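Side-chain contacts in listeriolysin O (Listeria monocytogenes, PDB 4CDB), which forms pores in cholesterol-containing host membranes, changing shape after binding so that it inserts and assembles into an oligomeric complex that lyses the cell: residues Phe393-Asp398 with Ser428-Pro433; Thr456-Arg461 with Arg469-Trp474; Arg461-Val466 with Tyr482-Asp487. All coordinates share one frame; numbering follows the deposited sequence.

Contact 1: residues Phe393-Asp398 with Ser428-Pro433; sequences FNISWD and SSIYLP
Ile395 and Trp397 meet Ile430 and Leu432 across the interior of a beta sandwich. Strand 391-402 belongs to the four-stranded antiparallel sheet and strand 426-432 to the facing sheet, beside strand 362-385. The two segments run nearly parallel, 6° apart, with axes 10.3 Å from each other, so side chains alone span the gap. Along Ile395, CB lies 4.1 Å from Ile430 CD1; its CG2 branch comes closer to that methyl, CG1 stands further back, and the tip CD1 meets Ile430 CD1 at 3.6 Å. Ile430 divides its work between two neighbours: with CG1 anti to the carbonyl carbon, its CD1 serves Ile395, while CG2 comes to 3.6 Å from Trp397 CH2. Branched aliphatic chains suit such an interior, since each offers two separate apolar arms. The broad Trp397 indole fills the next inward-facing position, two residues on from Ile395, and its polar NE1 is satisfied by Glu399 OE2 on the same strand. Trp415 also packs on Ile430, and Ile383 on Ile395. Leu432 approaches the indole by a single methyl in a CH-pi contact: its CD2 stands 3.5 Å from the centroid of the Trp397 six-membered ring, 15° off the ring normal.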
loop_
_atom_site.group_PDB
_atom_site.type_symbol
_atom_site.label_atom_id
_atom_site.label_comp_id
_atom_site.label_asym_id
_atom_site.label_seq_id
_atom_site.Cartn_x
_atom_site.Cartn_y
_atom_site.Cartn_z
ATOM N N PHE A 393 -19.585 -26.524 -43.158
ATOM C CA PHE A 393 -19.015 -25.485 -42.312
ATOM C C PHE A 393 -17.497 -25.492 -42.371
ATOM O O PHE A 393 -16.874 -26.524 -42.617
ATOM C CB PHE A 393 -19.465 -25.666 -40.860
ATOM C CG PHE A 393 -20.951 -25.631 -40.679
ATOM C CD1 PHE A 393 -21.705 -26.791 -40.793
ATOM C CD2 PHE A 393 -21.599 -24.440 -40.395
ATOM C CE1 PHE A 393 -23.077 -26.762 -40.629
ATOM C CE2 PHE A 393 -22.973 -24.407 -40.229
ATOM C CZ PHE A 393 -23.711 -25.569 -40.347
ATOM N N ASN A 394 -16.909 -24.324 -42.151
ATOM C CA ASN A 394 -15.474 -24.223 -41.953
ATOM C C ASN A 394 -15.176 -23.276 -40.798
ATOM O O ASN A 394 -15.251 -22.055 -40.945
ATOM C CB ASN A 394 -14.767 -23.762 -43.226
ATOM C CG ASN A 394 -13.267 -23.940 -43.147
ATOM O OD1 ASN A 394 -12.564 -23.115 -42.563
ATOM N ND2 ASN A 394 -12.768 -25.025 -43.727
ATOM N N ILE A 395 -14.860 -23.846 -39.641
ATOM C CA ILE A 395 -14.614 -23.043 -38.455
ATOM C C ILE A 395 -13.202 -23.274 -37.931
ATOM O O ILE A 395 -12.800 -24.411 -37.688
ATOM C CB ILE A 395 -15.651 -23.342 -37.358
ATOM C CG1 ILE A 395 -17.064 -23.131 -37.907
ATOM C CG2 ILE A 395 -15.407 -22.470 -36.139
ATOM C CD1 ILE A 395 -18.160 -23.368 -36.903
ATOM N N SER A 396 -12.451 -22.186 -37.777
ATOM C CA SER A 396 -11.065 -22.258 -37.327
ATOM C C SER A 396 -10.773 -21.195 -36.275
ATOM O O SER A 396 -11.534 -20.238 -36.117
ATOM C CB SER A 396 -10.109 -22.094 -38.511
ATOM O OG SER A 396 -10.301 -20.842 -39.151
ATOM N N TRP A 397 -9.667 -21.374 -35.557
ATOM C CA TRP A 397 -9.234 -20.424 -34.537
ATOM C C TRP A 397 -7.776 -20.662 -34.147
ATOM O O TRP A 397 -7.183 -21.677 -34.517
ATOM C CB TRP A 397 -10.129 -20.515 -33.297
ATOM C CG TRP A 397 -10.058 -21.840 -32.603
ATOM C CD1 TRP A 397 -9.225 -22.186 -31.578
ATOM C CD2 TRP A 397 -10.851 -22.999 -32.885
ATOM N NE1 TRP A 397 -9.451 -23.489 -31.205
ATOM C CE2 TRP A 397 -10.442 -24.011 -31.992
ATOM C CE3 TRP A 397 -11.865 -23.280 -33.806
ATOM C CZ2 TRP A 397 -11.017 -25.282 -31.994
ATOM C CZ3 TRP A 397 -12.432 -24.543 -33.805
ATOM C CH2 TRP A 397 -12.006 -25.528 -32.905
ATOM N N ASP A 398 -7.206 -19.717 -33.405
ATOM C CA ASP A 398 -5.839 -19.843 -32.912
ATOM C C ASP A 398 -5.830 -20.035 -31.401
ATOM O O ASP A 398 -6.638 -19.437 -30.690
ATOM C CB ASP A 398 -5.017 -18.603 -33.271
ATOM C CG ASP A 398 -4.694 -18.521 -34.749
ATOM O OD1 ASP A 398 -4.394 -19.573 -35.352
ATOM O OD2 ASP A 398 -4.742 -17.405 -35.309
ATOM N N SER A 428 -24.468 -29.044 -32.977
ATOM C CA SER A 428 -23.188 -29.400 -32.379
ATOM C C SER A 428 -22.590 -28.196 -31.660
ATOM O O SER A 428 -22.899 -27.051 -31.991
ATOM C CB SER A 428 -22.217 -29.914 -33.445
ATOM O OG SER A 428 -21.021 -30.394 -32.858
ATOM N N SER A 429 -21.737 -28.458 -30.676
ATOM C CA SER A 429 -21.085 -27.388 -29.928
ATOM C C SER A 429 -19.568 -27.534 -29.953
ATOM O O SER A 429 -19.031 -28.599 -29.641
ATOM C CB SER A 429 -21.580 -27.353 -28.478
ATOM O OG SER A 429 -22.914 -26.879 -28.399
ATOM N N ILE A 430 -18.884 -26.460 -30.328
ATOM C CA ILE A 430 -17.428 -26.439 -30.313
ATOM C C ILE A 430 -16.934 -25.834 -29.001
ATOM O O ILE A 430 -17.299 -24.711 -28.654
ATOM C CB ILE A 430 -16.870 -25.613 -31.480
ATOM C CG1 ILE A 430 -17.490 -26.072 -32.799
ATOM C CG2 ILE A 430 -15.353 -25.714 -31.525
ATOM C CD1 ILE A 430 -17.071 -25.240 -33.986
ATOM N N TYR A 431 -16.104 -26.576 -28.277
ATOM C CA TYR A 431 -15.612 -26.123 -26.980
ATOM C C TYR A 431 -14.264 -25.424 -27.111
ATOM O O TYR A 431 -13.245 -26.062 -27.376
ATOM C CB TYR A 431 -15.531 -27.292 -25.993
ATOM C CG TYR A 431 -16.884 -27.827 -25.573
ATOM C CD1 TYR A 431 -17.594 -28.698 -26.391
ATOM C CD2 TYR A 431 -17.452 -27.459 -24.361
ATOM C CE1 TYR A 431 -18.831 -29.187 -26.012
ATOM C CE2 TYR A 431 -18.689 -27.944 -23.973
ATOM C CZ TYR A 431 -19.374 -28.807 -24.801
ATOM O OH TYR A 431 -20.604 -29.287 -24.414
ATOM N N LEU A 432 -14.272 -24.107 -26.924
ATOM C CA LEU A 432 -13.062 -23.304 -27.055
ATOM C C LEU A 432 -12.432 -23.013 -25.697
ATOM O O LEU A 432 -13.111 -22.555 -24.776
ATOM C CB LEU A 432 -13.369 -21.988 -27.776
ATOM C CG LEU A 432 -13.986 -22.101 -29.171
ATOM C CD1 LEU A 432 -14.224 -20.722 -29.763
ATOM C CD2 LEU A 432 -13.103 -22.932 -30.082
ATOM N N PRO A 433 -11.123 -23.280 -25.572
ATOM C CA PRO A 433 -10.377 -22.955 -24.352
ATOM C C PRO A 433 -10.192 -21.447 -24.215
ATOM O O PRO A 433 -10.434 -20.716 -25.178
ATOM C CB PRO A 433 -9.027 -23.639 -24.579
ATOM C CG PRO A 433 -8.880 -23.699 -26.062
ATOM C CD PRO A 433 -10.271 -23.911 -26.594
#

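Contact 2: residues Thr456-Arg461 with Arg469-Trp474; sequences TVIDDR and RNISIW. With TAM (tris(hydroxyethyl)aminomethane), chain U.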
loop_
_atom_site.group_PDB
_atom_site.type_symbol
_atom_site.label_atom_id
_atom_site.label_comp_id
_atom_site.label_asym_id
_atom_site.label_seq_id
_atom_site.Cartn_x
_atom_site.Cartn_y
_atom_site.Cartn_z
ATOM N N THR A 456 -22.192 -19.132 -50.490
ATOM C CA THR A 456 -21.737 -18.736 -49.164
ATOM C C THR A 456 -22.891 -18.151 -48.356
ATOM O O THR A 456 -23.609 -17.272 -48.834
ATOM C CB THR A 456 -20.591 -17.705 -49.244
ATOM O OG1 THR A 456 -19.465 -18.290 -49.908
ATOM C CG2 THR A 456 -20.172 -17.257 -47.851
ATOM N N VAL A 457 -23.073 -18.651 -47.138
ATOM C CA VAL A 457 -24.103 -18.137 -46.245
ATOM C C VAL A 457 -23.485 -17.228 -45.187
ATOM O O VAL A 457 -24.012 -16.156 -44.893
ATOM C CB VAL A 457 -24.867 -19.277 -45.543
ATOM C CG1 VAL A 457 -25.998 -18.717 -44.691
ATOM C CG2 VAL A 457 -25.411 -20.248 -46.568
ATOM N N ILE A 458 -22.365 -17.670 -44.615
ATOM C CA ILE A 458 -21.654 -16.911 -43.586
ATOM C C ILE A 458 -20.153 -16.893 -43.853
ATOM O O ILE A 458 -19.568 -17.913 -44.210
ATOM C CB ILE A 458 -21.860 -17.525 -42.181
ATOM C CG1 ILE A 458 -23.340 -17.772 -41.897
ATOM C CG2 ILE A 458 -21.255 -16.633 -41.096
ATOM C CD1 ILE A 458 -23.586 -18.413 -40.556
ATOM N N ASP A 459 -19.535 -15.730 -43.666
ATOM C CA ASP A 459 -18.084 -15.603 -43.747
ATOM C C ASP A 459 -17.601 -14.541 -42.761
ATOM O O ASP A 459 -17.194 -13.450 -43.160
ATOM C CB ASP A 459 -17.653 -15.247 -45.175
ATOM C CG ASP A 459 -16.173 -15.507 -45.430
ATOM O OD1 ASP A 459 -15.381 -15.523 -44.463
ATOM O OD2 ASP A 459 -15.800 -15.693 -46.607
ATOM N N ASP A 460 -17.658 -14.861 -41.471
ATOM C CA ASP A 460 -17.225 -13.930 -40.431
ATOM C C ASP A 460 -15.850 -14.317 -39.897
ATOM O O ASP A 460 -15.617 -15.473 -39.545
ATOM C CB ASP A 460 -18.243 -13.877 -39.291
ATOM C CG ASP A 460 -19.587 -13.332 -39.733
ATOM O OD1 ASP A 460 -19.628 -12.591 -40.739
ATOM O OD2 ASP A 460 -20.603 -13.640 -39.073
ATOM N N ARG A 461 -14.944 -13.344 -39.836
ATOM C CA ARG A 461 -13.556 -13.620 -39.482
ATOM C C ARG A 461 -13.074 -12.797 -38.291
ATOM O O ARG A 461 -13.607 -11.723 -38.009
ATOM C CB ARG A 461 -12.650 -13.375 -40.692
ATOM C CG ARG A 461 -13.201 -13.953 -41.985
ATOM C CD ARG A 461 -12.261 -13.752 -43.159
ATOM N NE ARG A 461 -12.898 -14.141 -44.414
ATOM C CZ ARG A 461 -12.261 -14.252 -45.576
ATOM N NH1 ARG A 461 -10.959 -14.007 -45.649
ATOM N NH2 ARG A 461 -12.927 -14.613 -46.664
ATOM N N ARG A 469 -21.381 -18.325 -28.452
ATOM C CA ARG A 469 -21.657 -17.797 -29.782
ATOM C C ARG A 469 -22.560 -18.768 -30.535
ATOM O O ARG A 469 -22.152 -19.886 -30.855
ATOM C CB ARG A 469 -20.361 -17.563 -30.563
ATOM C CG ARG A 469 -20.587 -17.053 -31.980
ATOM C CD ARG A 469 -19.280 -16.713 -32.679
ATOM N NE ARG A 469 -18.520 -15.700 -31.953
ATOM C CZ ARG A 469 -18.726 -14.392 -32.054
ATOM N NH1 ARG A 469 -19.675 -13.928 -32.852
ATOM N NH2 ARG A 469 -17.982 -13.548 -31.354
ATOM N N ASN A 470 -23.788 -18.341 -30.808
ATOM C CA ASN A 470 -24.765 -19.203 -31.462
ATOM C C ASN A 470 -24.860 -18.949 -32.961
ATOM O O ASN A 470 -25.392 -17.927 -33.398
ATOM C CB ASN A 470 -26.140 -19.051 -30.812
ATOM C CG ASN A 470 -26.098 -19.260 -29.314
ATOM O OD1 ASN A 470 -26.045 -20.393 -28.833
ATOM N ND2 ASN A 470 -26.122 -18.165 -28.563
ATOM N N ILE A 471 -24.335 -19.888 -33.741
ATOM C CA ILE A 471 -24.397 -19.802 -35.194
ATOM C C ILE A 471 -25.556 -20.649 -35.702
ATOM O O ILE A 471 -25.569 -21.869 -35.525
ATOM C CB ILE A 471 -23.093 -20.301 -35.844
ATOM C CG1 ILE A 471 -21.888 -19.574 -35.247
ATOM C CG2 ILE A 471 -23.141 -20.124 -37.356
ATOM C CD1 ILE A 471 -21.827 -18.105 -35.605
ATOM N N SER A 472 -26.533 -20.004 -36.331
ATOM C CA SER A 472 -27.688 -20.719 -36.863
ATOM C C SER A 472 -27.882 -20.432 -38.345
ATOM O O SER A 472 -27.704 -19.300 -38.792
ATOM C CB SER A 472 -28.955 -20.341 -36.094
ATOM O OG SER A 472 -28.833 -20.671 -34.720
ATOM N N ILE A 473 -28.233 -21.463 -39.105
ATOM C CA ILE A 473 -28.592 -21.287 -40.506
ATOM C C ILE A 473 -29.912 -21.987 -40.804
ATOM O O ILE A 473 -30.194 -23.057 -40.264
ATOM C CB ILE A 473 -27.500 -21.810 -41.467
ATOM C CG1 ILE A 473 -27.211 -23.292 -41.213
ATOM C CG2 ILE A 473 -26.231 -20.989 -41.327
ATOM C CD1 ILE A 473 -26.256 -23.915 -42.224
ATOM N N TRP A 474 -30.722 -21.367 -41.656
ATOM C CA TRP A 474 -32.000 -21.944 -42.056
ATOM C C TRP A 474 -32.420 -21.407 -43.418
ATOM O O TRP A 474 -31.587 -20.902 -44.174
ATOM C CB TRP A 474 -33.079 -21.685 -40.999
ATOM C CG TRP A 474 -33.441 -20.238 -40.798
ATOM C CD1 TRP A 474 -34.522 -19.585 -41.318
ATOM C CD2 TRP A 474 -32.731 -19.270 -40.010
ATOM N NE1 TRP A 474 -34.526 -18.272 -40.907
ATOM C CE2 TRP A 474 -33.438 -18.053 -40.103
ATOM C CE3 TRP A 474 -31.566 -19.313 -39.236
ATOM C CZ2 TRP A 474 -33.017 -16.889 -39.455
ATOM C CZ3 TRP A 474 -31.150 -18.154 -38.591
ATOM C CH2 TRP A 474 -31.874 -16.960 -38.706
HETATM C C TAM U . -21.869 -11.748 -45.723
HETATM C C1 TAM U . -21.087 -10.967 -46.776
HETATM C C2 TAM U . -20.968 -12.559 -44.793
HETATM C C3 TAM U . -22.890 -12.620 -46.448
HETATM C C4 TAM U . -19.578 -11.040 -46.574
HETATM C C5 TAM U . -21.626 -12.764 -43.431
HETATM C C6 TAM U . -22.404 -14.054 -46.636
HETATM N N TAM U . -22.608 -10.788 -44.904
HETATM O O4 TAM U . -18.987 -11.619 -47.744
HETATM O O5 TAM U . -20.829 -13.658 -42.648
HETATM O O6 TAM U . -21.347 -14.085 -47.603
#
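Two successive residues, Val457 and Ile458, turn their side chains to the same partner, Ile473, although neighbours on a regular strand point opposite ways. The cause is a classic beta bulge: both residues face Ala443 of strand 436-449, and a helix-like psi of -44° at Val457 rotates the chain between them. Val457 CG1 reaches Ile473 CG2 at 4.1 Å, the side chains crossing at about a right angle. In Ile458, CG1 is anti to the carbonyl carbon (chi1 -50°), and the terminal CD1 touches both Ile473 CG2, at 3.8 Å, and Ile471 CG2, at 3.7 Å. The strands are antiparallel, in opposing sheets of the beta sandwich, so apolar side chains fill the gap and no hydrogen bond crosses; valine and isoleucine, beta-branched, also suit an extended backbone. Strand 452-463 is outermost in its sheet, and beside its backbone O5 of the bound tris(hydroxyethyl)aminomethane accepts a 2.6 Å hydrogen bond from Asp459 N (N-H...O angle 162°) and donates to Asp460 OD1 in a doubtfully short bond. Arg461 grips the Asp459 carboxylate side-on in a salt bridge: NE lies 2.8 Å from OD1, above the carboxylate plane, and NH2 3.1 Å from OD2, syn but somewhat out of plane.

Contact 3: residues Arg461-Val466 with Tyr482-Asp487; sequences RNLPLV and YSNKVD. With TAM (tris(hydroxyethyl)aminomethane), chain U.
Asn484 is extended toward Leu463 by its first torsion, which sets CG opposite the backbone N (chi1 179°), and by a chi2 of 9°, which eclipses OD1 with CA and sends ND2 outward. Leu463, with CG anti to its carbonyl carbon (chi1 -62°), comes from the opposite direction, and its CD1 stops 3.7 Å from Asn484 ND2. This is a van der Waals contact, because the amide spends its polar atoms on other partners: ND2 bonds to Asp460 OD2 and OD1 to Arg469 NH1. An asparagine suits the place, since one flat group both donates and accepts and so joins an acid to a base. Arg469 uses its NH2 on Pro464 O, so a single guanidinium links the amide with the backbone beyond Leu463.

Farther along, Val466 and Val486 cross at about a right angle, with Val486 CG1 lying 4.1 Å from Val466 CG2 and 4.2 Å from Val466 CG1. Their compact side chains fit here because the chains draw close, the two CA atoms being 7.0 Å apart. Asp487 also approaches Val466, but Asp487 is poorly ordered, so little rests on it. At the other end, Tyr482 OH lies 3.3 Å from C5 of the bound tris(hydroxyethyl)aminomethane and helps to line its pocket.

At the start of 461-466, Asn462 and Leu463 both face Ile439 in a G1 beta bulge; Asn462 adopts the left-handed conformation that asparagine tolerates well, and the chain turns a corner there. Leu463 still pairs with strand 436-449, packing on Ile439 and Val441, whereas Asn484 and Val486 lie on strand 480-486, which is hydrogen-bonded to strand 468-475 in the opposite sheet of the sandwich.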
loop_
_atom_site.group_PDB
_atom_site.type_symbol
_atom_site.label_atom_id
_atom_site.label_comp_id
_atom_site.label_asym_id
_atom_site.label_seq_id
_atom_site.Cartn_x
_atom_site.Cartn_y
_atom_site.Cartn_z
ATOM N N ARG A 461 -14.944 -13.344 -39.836
ATOM C CA ARG A 461 -13.556 -13.620 -39.482
ATOM C C ARG A 461 -13.074 -12.797 -38.291
ATOM O O ARG A 461 -13.607 -11.723 -38.009
ATOM C CB ARG A 461 -12.650 -13.375 -40.692
ATOM C CG ARG A 461 -13.201 -13.953 -41.985
ATOM C CD ARG A 461 -12.261 -13.752 -43.159
ATOM N NE ARG A 461 -12.898 -14.141 -44.414
ATOM C CZ ARG A 461 -12.261 -14.252 -45.576
ATOM N NH1 ARG A 461 -10.959 -14.007 -45.649
ATOM N NH2 ARG A 461 -12.927 -14.613 -46.664
ATOM N N ASN A 462 -12.067 -13.322 -37.597
ATOM C CA ASN A 462 -11.438 -12.635 -36.471
ATOM C C ASN A 462 -12.429 -12.249 -35.376
ATOM O O ASN A 462 -12.412 -11.125 -34.875
ATOM C CB ASN A 462 -10.671 -11.404 -36.959
ATOM C CG ASN A 462 -9.729 -11.722 -38.104
ATOM O OD1 ASN A 462 -9.088 -12.772 -38.121
ATOM N ND2 ASN A 462 -9.646 -10.816 -39.072
ATOM N N LEU A 463 -13.292 -13.192 -35.013
ATOM C CA LEU A 463 -14.301 -12.961 -33.989
ATOM C C LEU A 463 -13.719 -13.186 -32.597
ATOM O O LEU A 463 -12.869 -14.058 -32.408
ATOM C CB LEU A 463 -15.508 -13.877 -34.211
ATOM C CG LEU A 463 -16.264 -13.694 -35.529
ATOM C CD1 LEU A 463 -17.373 -14.727 -35.662
ATOM C CD2 LEU A 463 -16.826 -12.286 -35.629
ATOM N N PRO A 464 -14.173 -12.391 -31.616
ATOM C CA PRO A 464 -13.690 -12.531 -30.239
ATOM C C PRO A 464 -14.250 -13.785 -29.583
ATOM O O PRO A 464 -15.300 -14.277 -29.994
ATOM C CB PRO A 464 -14.259 -11.291 -29.549
ATOM C CG PRO A 464 -15.508 -10.990 -30.309
ATOM C CD PRO A 464 -15.172 -11.313 -31.740
ATOM N N LEU A 465 -13.552 -14.293 -28.575
ATOM C CA LEU A 465 -14.037 -15.441 -27.821
ATOM C C LEU A 465 -15.084 -15.004 -26.800
ATOM O O LEU A 465 -14.793 -14.215 -25.901
ATOM C CB LEU A 465 -12.880 -16.148 -27.112
ATOM C CG LEU A 465 -13.274 -17.274 -26.155
ATOM C CD1 LEU A 465 -14.021 -18.368 -26.902
ATOM C CD2 LEU A 465 -12.053 -17.837 -25.438
ATOM N N VAL A 466 -16.304 -15.514 -26.947
ATOM C CA VAL A 466 -17.382 -15.221 -26.007
ATOM C C VAL A 466 -17.836 -16.490 -25.295
ATOM O O VAL A 466 -17.389 -17.586 -25.627
ATOM C CB VAL A 466 -18.587 -14.574 -26.711
ATOM C CG1 VAL A 466 -18.191 -13.228 -27.291
ATOM C CG2 VAL A 466 -19.126 -15.494 -27.799
ATOM N N TYR A 482 -29.337 -16.757 -41.912
ATOM C CA TYR A 482 -28.398 -17.067 -40.847
ATOM C C TYR A 482 -28.460 -16.042 -39.722
ATOM O O TYR A 482 -28.941 -14.923 -39.907
ATOM C CB TYR A 482 -26.969 -17.136 -41.390
ATOM C CG TYR A 482 -26.312 -15.782 -41.554
ATOM C CD1 TYR A 482 -26.580 -14.991 -42.662
ATOM C CD2 TYR A 482 -25.425 -15.297 -40.600
ATOM C CE1 TYR A 482 -25.984 -13.752 -42.815
ATOM C CE2 TYR A 482 -24.826 -14.062 -40.743
ATOM C CZ TYR A 482 -25.108 -13.294 -41.852
ATOM O OH TYR A 482 -24.512 -12.063 -42.000
ATOM N N SER A 483 -27.964 -16.434 -38.555
ATOM C CA SER A 483 -27.792 -15.506 -37.447
ATOM C C SER A 483 -26.515 -15.839 -36.686
ATOM O O SER A 483 -26.209 -17.009 -36.449
ATOM C CB SER A 483 -28.996 -15.549 -36.507
ATOM O OG SER A 483 -29.108 -16.812 -35.879
ATOM N N ASN A 484 -25.770 -14.802 -36.321
ATOM C CA ASN A 484 -24.578 -14.946 -35.497
ATOM C C ASN A 484 -24.745 -14.102 -34.242
ATOM O O ASN A 484 -24.399 -12.921 -34.231
ATOM C CB ASN A 484 -23.335 -14.514 -36.281
ATOM C CG ASN A 484 -22.052 -14.613 -35.465
ATOM O OD1 ASN A 484 -22.032 -15.164 -34.363
ATOM N ND2 ASN A 484 -20.966 -14.085 -36.017
ATOM N N LYS A 485 -25.280 -14.712 -33.189
ATOM C CA LYS A 485 -25.613 -13.981 -31.970
ATOM C C LYS A 485 -24.799 -14.441 -30.767
ATOM O O LYS A 485 -24.430 -15.613 -30.663
ATOM C CB LYS A 485 -27.108 -14.098 -31.679
ATOM C CG LYS A 485 -27.979 -13.588 -32.812
ATOM C CD LYS A 485 -29.455 -13.697 -32.482
ATOM C CE LYS A 485 -30.303 -13.123 -33.606
ATOM N NZ LYS A 485 -31.761 -13.187 -33.307
ATOM N N VAL A 486 -24.531 -13.509 -29.856
ATOM C CA VAL A 486 -23.693 -13.788 -28.696
ATOM C C VAL A 486 -24.481 -13.880 -27.390
ATOM O O VAL A 486 -25.437 -13.135 -27.169
ATOM C CB VAL A 486 -22.571 -12.734 -28.537
ATOM C CG1 VAL A 486 -21.585 -12.833 -29.686
ATOM C CG2 VAL A 486 -23.157 -11.333 -28.459
ATOM N N ASP A 487 -24.078 -14.829 -26.550
ATOM C CA ASP A 487 -24.524 -14.924 -25.159
ATOM C C ASP A 487 -26.005 -15.240 -24.915
ATOM O O ASP A 487 -26.378 -15.596 -23.797
ATOM C CB ASP A 487 -24.116 -13.665 -24.381
ATOM C CG ASP A 487 -22.613 -13.474 -24.333
ATOM O OD1 ASP A 487 -21.882 -14.485 -24.397
ATOM O OD2 ASP A 487 -22.163 -12.314 -24.231
HETATM C C TAM U . -21.869 -11.748 -45.723
HETATM C C1 TAM U . -21.087 -10.967 -46.776
HETATM C C2 TAM U . -20.968 -12.559 -44.793
HETATM C C3 TAM U . -22.890 -12.620 -46.448
HETATM C C4 TAM U . -19.578 -11.040 -46.574
HETATM C C5 TAM U . -21.626 -12.764 -43.431
HETATM C C6 TAM U . -22.404 -14.054 -46.636
HETATM N N TAM U . -22.608 -10.788 -44.904
HETATM O O4 TAM U . -18.987 -11.619 -47.744
HETATM O O5 TAM U . -20.829 -13.658 -42.648
HETATM O O6 TAM U . -21.347 -14.085 -47.603
#

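Following the chain from the N terminus, contact 1 closes first: it brings 428-433 back over 393-398 after a loop of 29 residues that includes strand 408-414. Contacts 2 and 3 come later and cross, since 461-466 starts at the Arg461 that ends 456-461, and 469-474 intervenes before 482-487. Contact 2 closes a short connection of seven residues, contact 3 one of fifteen. All three join the four-stranded sheet, or the chain leaving it, to the sheet containing strands 362-385, 426-432, 468-475 and 480-486. They are continuous in space: Phe393 packs on Ile473 and Leu432 on Leu465, while backbone pairing between 469-474 and 482-487 couples contacts 2 and 3.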